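Local coordinates for ankyrin repeat domain protein (PDB 6MCA) that probably acts inside the host cell as a Legionella effector that interacts with the LARP7 component of the 7SK snRNP complex, at residues K69-L74 with T104-T109; K435-L440 with K470-C475. All blocks are in the same frame, centred on the assembly; numbering follows the deposited sequence.

Contact 1 (69-74 with 104-109) and contact 2 (435-440 with 470-475) both join a pair of helices, but they share no element and lie on opposite sides of the chain's centre, their own centres about 53 Å apart. Contact 1, toward the N-terminal end, has one helix, 101-109, in the predicted ankyrin repeat. There one leucine methyl meets both an alanine and the aliphatic part of a glutamate, a residue that fits a contact only partly buried. Contact 2, in the C-terminal group of helices, is buried and relies on leucine methyls and a cysteine. Each uses a leucine as its main side chain and rests on van der Waals packing alone.

Contact 1. Residues K69-L74 with T104-T109; sequences KIAEQL and TKLLLT
Leu106 reaches from helix 101-109 to helix 68-76 and sets its CD2 methyl against both Ala71 and Glu72. It has the most surface buried of the residues involved. Its CG stands anti to the backbone N (chi1 169°), which carries both methyls across the gap between helices whose nearest CA atoms, those of Glu72 and Leu106, are 7.9 Å apart. CD2 lies 3.8 Å from Glu72 CG and 4.0 Å from Ala71 CB, while CD1 approaches the same Glu72 CG at 4.2 Å. Leucine suits the position because its branched end is long enough to span this spacing and broad enough to touch two neighbours.

Glu72 takes part through its aliphatic portion. Its side chain crosses that of Leu106 at about a right angle, offering a methylene to the leucine methyls, and the extended chain beyond CG leads the carboxylate away from them. A glutamate suits this partly exposed border because one residue supplies both a hydrocarbon stem and a polar end. Ala71 is buried and points toward the opposite helix; its single methyl supports Leu106 without bulk and also touches Cys62 of helix 58-65, linking the contact to the layer beneath.

Helix 101-109 lies in the predicted ankyrin repeat 87-119. Its contact with helix 68-76, each helix packed in turn on the one preceding it, is consistent with the side-by-side stacking of helical hairpins in an ankyrin repeat domain.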
ATOM      1  N   LYS A  69      17.470 -12.834 -22.468  1.00 32.91           N
ATOM      2  CA  LYS A  69      18.747 -13.303 -23.004  1.00 38.36           C
ATOM      3  C   LYS A  69      19.928 -12.636 -22.306  1.00 47.50           C
ATOM      4  O   LYS A  69      20.923 -13.300 -21.978  1.00 43.39           O
ATOM      5  CB  LYS A  69      18.803 -13.058 -24.513  1.00 43.49           C
ATOM      6  CG  LYS A  69      17.515 -13.404 -25.247  1.00 49.77           C
ATOM      7  CD  LYS A  69      17.770 -14.351 -26.411  1.00 63.52           C
ATOM      8  CE  LYS A  69      17.712 -15.804 -25.967  1.00 79.75           C
ATOM      9  NZ  LYS A  69      17.776 -16.740 -27.125  1.00 71.78           N
ATOM     10  N   ILE A  70      19.838 -11.327 -22.064  1.00 39.12           N
ATOM     11  CA  ILE A  70      20.907 -10.637 -21.349  1.00 34.75           C
ATOM     12  C   ILE A  70      20.993 -11.138 -19.912  1.00 37.27           C
ATOM     13  O   ILE A  70      22.086 -11.247 -19.342  1.00 37.85           O
ATOM     14  CB  ILE A  70      20.693  -9.114 -21.413  1.00 31.52           C
ATOM     15  CG1 ILE A  70      20.377  -8.687 -22.848  1.00 26.75           C
ATOM     16  CG2 ILE A  70      21.920  -8.383 -20.893  1.00 22.83           C
ATOM     17  CD1 ILE A  70      20.514  -7.201 -23.093  1.00 33.21           C
ATOM     18  N   ALA A  71      19.847 -11.468 -19.311  1.00 31.16           N
ATOM     19  CA  ALA A  71      19.860 -12.030 -17.964  1.00 33.19           C
ATOM     20  C   ALA A  71      20.520 -13.404 -17.947  1.00 37.47           C
ATOM     21  O   ALA A  71      21.246 -13.737 -17.005  1.00 37.83           O
ATOM     22  CB  ALA A  71      18.436 -12.107 -17.413  1.00 28.89           C
ATOM     23  N   GLU A  72      20.275 -14.215 -18.980  1.00 30.12           N
ATOM     24  CA  GLU A  72      20.957 -15.501 -19.093  1.00 40.68           C
ATOM     25  C   GLU A  72      22.460 -15.307 -19.217  1.00 45.54           C
ATOM     26  O   GLU A  72      23.243 -16.036 -18.593  1.00 34.28           O
ATOM     27  CB  GLU A  72      20.424 -16.280 -20.295  1.00 38.52           C
ATOM     28  CG  GLU A  72      19.001 -16.784 -20.149  1.00 42.50           C
ATOM     29  CD  GLU A  72      18.442 -17.319 -21.452  1.00 54.10           C
ATOM     30  OE1 GLU A  72      17.432 -18.052 -21.413  1.00 76.36           O
ATOM     31  OE2 GLU A  72      19.018 -17.010 -22.518  1.00 60.38           O
ATOM     32  N   GLN A  73      22.881 -14.334 -20.027  1.00 43.00           N
ATOM     33  CA  GLN A  73      24.304 -14.025 -20.139  1.00 26.26           C
ATOM     34  C   GLN A  73      24.890 -13.645 -18.785  1.00 45.93           C
ATOM     35  O   GLN A  73      25.959 -14.130 -18.398  1.00 40.72           O
ATOM     36  CB  GLN A  73      24.521 -12.902 -21.153  1.00 34.14           C
ATOM     37  CG  GLN A  73      24.240 -13.299 -22.588  1.00 37.87           C
ATOM     38  CD  GLN A  73      25.111 -14.448 -23.052  1.00 61.50           C
ATOM     39  OE1 GLN A  73      26.325 -14.445 -22.846  1.00 74.09           O
ATOM     40  NE2 GLN A  73      24.495 -15.439 -23.685  1.00 60.57           N
ATOM     41  N   LEU A  74      24.192 -12.781 -18.044  1.00 32.42           N
ATOM     42  CA  LEU A  74      24.694 -12.336 -16.745  1.00 35.49           C
ATOM     43  C   LEU A  74      24.770 -13.488 -15.750  1.00 38.02           C
ATOM     44  O   LEU A  74      25.727 -13.582 -14.971  1.00 39.82           O
ATOM     45  CB  LEU A  74      23.810 -11.216 -16.199  1.00 25.07           C
ATOM     46  CG  LEU A  74      23.928  -9.872 -16.917  1.00 32.64           C
ATOM     47  CD1 LEU A  74      22.842  -8.926 -16.445  1.00 29.11           C
ATOM     48  CD2 LEU A  74      25.304  -9.266 -16.690  1.00 28.30           C
ATOM     49  N   THR A 104      10.900 -14.895 -13.946  1.00 23.22           N
ATOM     50  CA  THR A 104      10.801 -15.439 -12.596  1.00 29.88           C
ATOM     51  C   THR A 104      11.301 -16.877 -12.547  1.00 32.10           C
ATOM     52  O   THR A 104      12.025 -17.259 -11.620  1.00 25.92           O
ATOM     53  CB  THR A 104       9.356 -15.359 -12.100  1.00 34.37           C
ATOM     54  OG1 THR A 104       8.909 -13.998 -12.134  1.00 28.29           O
ATOM     55  CG2 THR A 104       9.247 -15.888 -10.675  1.00 32.58           C
ATOM     56  N   LYS A 105      10.928 -17.687 -13.541  1.00 28.21           N
ATOM     57  CA  LYS A 105      11.385 -19.071 -13.583  1.00 36.06           C
ATOM     58  C   LYS A 105      12.893 -19.149 -13.779  1.00 35.25           C
ATOM     59  O   LYS A 105      13.566 -19.967 -13.140  1.00 33.28           O
ATOM     60  CB  LYS A 105      10.656 -19.828 -14.694  1.00 33.10           C
ATOM     61  CG  LYS A 105      10.860 -21.334 -14.667  1.00 43.05           C
ATOM     62  CD  LYS A 105      10.228 -21.993 -15.883  1.00 56.16           C
ATOM     63  CE  LYS A 105      10.460 -23.495 -15.885  1.00 63.13           C
ATOM     64  NZ  LYS A 105       9.988 -24.124 -17.150  1.00 71.94           N
ATOM     65  N   LEU A 106      13.443 -18.302 -14.653  1.00 31.94           N
ATOM     66  CA  LEU A 106      14.888 -18.271 -14.852  1.00 31.90           C
ATOM     67  C   LEU A 106      15.611 -17.916 -13.559  1.00 30.71           C
ATOM     68  O   LEU A 106      16.606 -18.553 -13.195  1.00 36.10           O
ATOM     69  CB  LEU A 106      15.246 -17.278 -15.957  1.00 31.43           C
ATOM     70  CG  LEU A 106      16.735 -16.945 -16.087  1.00 41.29           C
ATOM     71  CD1 LEU A 106      17.532 -18.173 -16.506  1.00 35.53           C
ATOM     72  CD2 LEU A 106      16.956 -15.795 -17.056  1.00 28.19           C
ATOM     73  N   LEU A 107      15.118 -16.898 -12.849  1.00 30.07           N
ATOM     74  CA  LEU A 107      15.764 -16.487 -11.607  1.00 31.98           C
ATOM     75  C   LEU A 107      15.666 -17.575 -10.544  1.00 30.88           C
ATOM     76  O   LEU A 107      16.653 -17.875  -9.861  1.00 33.03           O
ATOM     77  CB  LEU A 107      15.149 -15.181 -11.103  1.00 29.61           C
ATOM     78  CG  LEU A 107      15.424 -13.949 -11.967  1.00 32.85           C
ATOM     79  CD1 LEU A 107      14.680 -12.739 -11.429  1.00 26.33           C
ATOM     80  CD2 LEU A 107      16.917 -13.673 -12.046  1.00 28.01           C
ATOM     81  N   LEU A 108      14.486 -18.182 -10.393  1.00 36.76           N
ATOM     82  CA  LEU A 108      14.314 -19.232  -9.394  1.00 29.30           C
ATOM     83  C   LEU A 108      15.156 -20.461  -9.715  1.00 40.13           C
ATOM     84  O   LEU A 108      15.609 -21.155  -8.798  1.00 26.28           O
ATOM     85  CB  LEU A 108      12.839 -19.619  -9.286  1.00 32.24           C
ATOM     86  CG  LEU A 108      11.908 -18.611  -8.610  1.00 26.61           C
ATOM     87  CD1 LEU A 108      10.456 -19.026  -8.782  1.00 23.91           C
ATOM     88  CD2 LEU A 108      12.257 -18.465  -7.137  1.00 17.40           C
ATOM     89  N   THR A 109      15.375 -20.743 -11.002  1.00 28.56           N
ATOM     90  CA  THR A 109      16.177 -21.900 -11.382  1.00 34.07           C
ATOM     91  C   THR A 109      17.605 -21.781 -10.861  1.00 43.00           C
ATOM     92  O   THR A 109      18.205 -22.776 -10.439  1.00 44.62           O
ATOM     93  CB  THR A 109      16.175 -22.059 -12.903  1.00 32.11           C
ATOM     94  OG1 THR A 109      14.834 -22.276 -13.360  1.00 37.40           O
ATOM     95  CG2 THR A 109      17.044 -23.236 -13.326  1.00 34.69           C
TER

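Contact 2. Residues K435-L440 with K470-C475; sequences KILNIL and KILDDC
Leu437 meets Leu472 with its CD2 methyl, while its CD1 packs chiefly on Cys475, and all the contact is apolar. Leucine suits this place because its two methyls can serve two neighbours at once. In the methyl-to-methyl part, Leu437 CD2 lies 3.7 Å from Leu472 CD2, the two side chains crossing at about a right angle. Leu472 CB does not head straight for the other helix; chi1 (-71°) places CG beside the backbone N, and chi2 (-179°) then turns CD2 toward Leu437, where it also comes within 3.9 Å of Leu437 CD1.

The second part involves sulfur. Leu437 CD1 packs 3.8 Å from Cys475 SG and 3.9 Å from Cys475 CB, so the cysteine acts as a small, polarisable apolar surface at the C-terminal end of segment 470-475. Its short side chain fits where the backbones come nearest, the CA atoms of Leu437 and Cys475 being 8.5 Å apart.

Around the contact, Leu437 also packs on Leu418 of helix 404-421, and Ile471 on Ala433 and Cys475 on Glu434 extend the interface along helix 427-440.

With hydrocarbon and sulfur alone meeting here, cohesion between these two segments probably comes from shape and the exclusion of water rather than from directed bonds.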
ATOM      1  N   LYS A 435     -14.288  -9.215  21.049  1.00 45.01           N
ATOM      2  CA  LYS A 435     -13.618 -10.116  20.113  1.00 34.80           C
ATOM      3  C   LYS A 435     -12.151 -10.306  20.476  1.00 41.28           C
ATOM      4  O   LYS A 435     -11.634 -11.430  20.446  1.00 37.60           O
ATOM      5  CB  LYS A 435     -13.732  -9.572  18.688  1.00 41.22           C
ATOM      6  CG  LYS A 435     -15.076  -9.770  18.011  1.00 38.98           C
ATOM      7  CD  LYS A 435     -14.961  -9.432  16.531  1.00 38.00           C
ATOM      8  CE  LYS A 435     -16.320  -9.242  15.882  1.00 37.42           C
ATOM      9  NZ  LYS A 435     -16.190  -8.714  14.496  1.00 61.76           N
ATOM     10  N   ILE A 436     -11.464  -9.216  20.821  1.00 50.57           N
ATOM     11  CA  ILE A 436     -10.029  -9.288  21.085  1.00 43.23           C
ATOM     12  C   ILE A 436      -9.756  -9.943  22.436  1.00 44.04           C
ATOM     13  O   ILE A 436      -8.849 -10.775  22.568  1.00 38.85           O
ATOM     14  CB  ILE A 436      -9.409  -7.881  21.000  1.00 41.39           C
ATOM     15  CG1 ILE A 436      -9.487  -7.354  19.565  1.00 51.46           C
ATOM     16  CG2 ILE A 436      -7.971  -7.896  21.487  1.00 39.48           C
ATOM     17  CD1 ILE A 436      -9.385  -5.848  19.462  1.00 47.22           C
ATOM     18  N   LEU A 437     -10.530  -9.577  23.461  1.00 53.23           N
ATOM     19  CA  LEU A 437     -10.341 -10.132  24.794  1.00 54.55           C
ATOM     20  C   LEU A 437     -10.653 -11.617  24.844  1.00 49.90           C
ATOM     21  O   LEU A 437     -10.167 -12.305  25.748  1.00 58.18           O
ATOM     22  CB  LEU A 437     -11.210  -9.384  25.804  1.00 44.84           C
ATOM     23  CG  LEU A 437     -10.763  -7.959  26.142  1.00 54.58           C
ATOM     24  CD1 LEU A 437     -11.788  -7.271  27.033  1.00 66.46           C
ATOM     25  CD2 LEU A 437      -9.390  -7.964  26.789  1.00 42.53           C
ATOM     26  N   ASN A 438     -11.457 -12.126  23.904  1.00 48.92           N
ATOM     27  CA  ASN A 438     -11.607 -13.574  23.792  1.00 41.77           C
ATOM     28  C   ASN A 438     -10.258 -14.270  23.645  1.00 38.10           C
ATOM     29  O   ASN A 438     -10.088 -15.402  24.112  1.00 48.45           O
ATOM     30  CB  ASN A 438     -12.509 -13.923  22.608  1.00 53.75           C
ATOM     31  CG  ASN A 438     -13.912 -14.292  23.036  1.00 51.11           C
ATOM     32  OD1 ASN A 438     -14.286 -14.126  24.197  1.00 64.94           O
ATOM     33  ND2 ASN A 438     -14.701 -14.802  22.097  1.00 70.68           N
ATOM     34  N   ILE A 439      -9.293 -13.611  23.013  1.00 49.88           N
ATOM     35  CA  ILE A 439      -7.967 -14.174  22.801  1.00 47.53           C
ATOM     36  C   ILE A 439      -6.971 -13.681  23.844  1.00 44.27           C
ATOM     37  O   ILE A 439      -6.171 -14.465  24.357  1.00 54.98           O
ATOM     38  CB  ILE A 439      -7.480 -13.852  21.371  1.00 42.44           C
ATOM     39  CG1 ILE A 439      -8.322 -14.603  20.337  1.00 35.55           C
ATOM     40  CG2 ILE A 439      -6.003 -14.186  21.213  1.00 37.54           C
ATOM     41  CD1 ILE A 439      -7.935 -14.308  18.906  1.00 41.19           C
ATOM     42  N   LEU A 440      -7.009 -12.389  24.176  1.00 60.16           N
ATOM     43  CA  LEU A 440      -6.014 -11.827  25.083  1.00 49.32           C
ATOM     44  C   LEU A 440      -6.215 -12.237  26.537  1.00 61.22           C
ATOM     45  O   LEU A 440      -5.373 -11.899  27.375  1.00 57.70           O
ATOM     46  CB  LEU A 440      -6.005 -10.302  24.977  1.00 45.38           C
ATOM     47  CG  LEU A 440      -5.372  -9.748  23.702  1.00 47.69           C
ATOM     48  CD1 LEU A 440      -5.180  -8.245  23.811  1.00 46.28           C
ATOM     49  CD2 LEU A 440      -4.049 -10.445  23.424  1.00 36.67           C
ATOM     50  N   LYS A 470     -11.420   0.835  32.062  1.00 70.16           N
ATOM     51  CA  LYS A 470     -12.860   0.935  31.845  1.00 65.54           C
ATOM     52  C   LYS A 470     -13.350  -0.163  30.910  1.00 77.17           C
ATOM     53  O   LYS A 470     -14.338  -0.846  31.202  1.00 83.06           O
ATOM     54  CB  LYS A 470     -13.215   2.316  31.293  1.00 74.03           C
ATOM     55  CG  LYS A 470     -12.949   3.461  32.258  1.00 66.24           C
ATOM     56  CD  LYS A 470     -14.001   4.551  32.122  1.00 71.36           C
ATOM     57  CE  LYS A 470     -13.360   5.916  31.928  1.00 80.86           C
ATOM     58  NZ  LYS A 470     -12.466   6.276  33.062  1.00 82.56           N
ATOM     59  N   ILE A 471     -12.658  -0.356  29.782  1.00 79.95           N
ATOM     60  CA  ILE A 471     -13.048  -1.382  28.817  1.00 79.08           C
ATOM     61  C   ILE A 471     -13.051  -2.757  29.471  1.00 66.18           C
ATOM     62  O   ILE A 471     -13.988  -3.545  29.300  1.00 65.16           O
ATOM     63  CB  ILE A 471     -12.115  -1.347  27.591  1.00 70.08           C
ATOM     64  CG1 ILE A 471     -12.438  -0.146  26.702  1.00 65.09           C
ATOM     65  CG2 ILE A 471     -12.219  -2.642  26.797  1.00 50.98           C
ATOM     66  CD1 ILE A 471     -11.586  -0.070  25.455  1.00 55.85           C
ATOM     67  N   LEU A 472     -11.996  -3.064  30.231  1.00 59.57           N
ATOM     68  CA  LEU A 472     -11.920  -4.355  30.907  1.00 66.58           C
ATOM     69  C   LEU A 472     -13.086  -4.544  31.867  1.00 69.90           C
ATOM     70  O   LEU A 472     -13.625  -5.649  31.990  1.00 70.14           O
ATOM     71  CB  LEU A 472     -10.590  -4.485  31.649  1.00 72.46           C
ATOM     72  CG  LEU A 472      -9.330  -4.668  30.802  1.00 69.19           C
ATOM     73  CD1 LEU A 472      -8.103  -4.809  31.691  1.00 50.96           C
ATOM     74  CD2 LEU A 472      -9.471  -5.868  29.880  1.00 60.13           C
ATOM     75  N   ASP A 473     -13.498  -3.473  32.549  1.00 64.86           N
ATOM     76  CA  ASP A 473     -14.613  -3.609  33.482  1.00 78.51           C
ATOM     77  C   ASP A 473     -15.941  -3.785  32.752  1.00 74.24           C
ATOM     78  O   ASP A 473     -16.798  -4.557  33.195  1.00 81.14           O
ATOM     79  CB  ASP A 473     -14.672  -2.411  34.427  1.00 83.65           C
ATOM     80  CG  ASP A 473     -15.337  -2.750  35.748  1.00 92.42           C
ATOM     81  OD1 ASP A 473     -14.763  -3.555  36.513  1.00103.87           O
ATOM     82  OD2 ASP A 473     -16.433  -2.219  36.020  1.00104.40           O
ATOM     83  N   ASP A 474     -16.136  -3.080  31.633  1.00 78.31           N
ATOM     84  CA  ASP A 474     -17.375  -3.236  30.876  1.00 66.39           C
ATOM     85  C   ASP A 474     -17.497  -4.600  30.212  1.00 66.33           C
ATOM     86  O   ASP A 474     -18.588  -4.947  29.748  1.00 61.31           O
ATOM     87  CB  ASP A 474     -17.515  -2.145  29.808  1.00 57.94           C
ATOM     88  CG  ASP A 474     -17.037  -0.790  30.285  1.00 98.31           C
ATOM     89  OD1 ASP A 474     -16.381  -0.077  29.495  1.00101.02           O
ATOM     90  OD2 ASP A 474     -17.309  -0.438  31.452  1.00109.32           O
ATOM     91  N   CYS A 475     -16.416  -5.374  30.149  1.00 66.28           N
ATOM     92  CA  CYS A 475     -16.453  -6.732  29.628  1.00 70.45           C
ATOM     93  C   CYS A 475     -16.414  -7.779  30.734  1.00 76.12           C
ATOM     94  O   CYS A 475     -16.211  -8.963  30.447  1.00 74.58           O
ATOM     95  CB  CYS A 475     -15.297  -6.953  28.649  1.00 72.39           C
ATOM     96  SG  CYS A 475     -15.375  -5.910  27.173  1.00 77.03           S
TER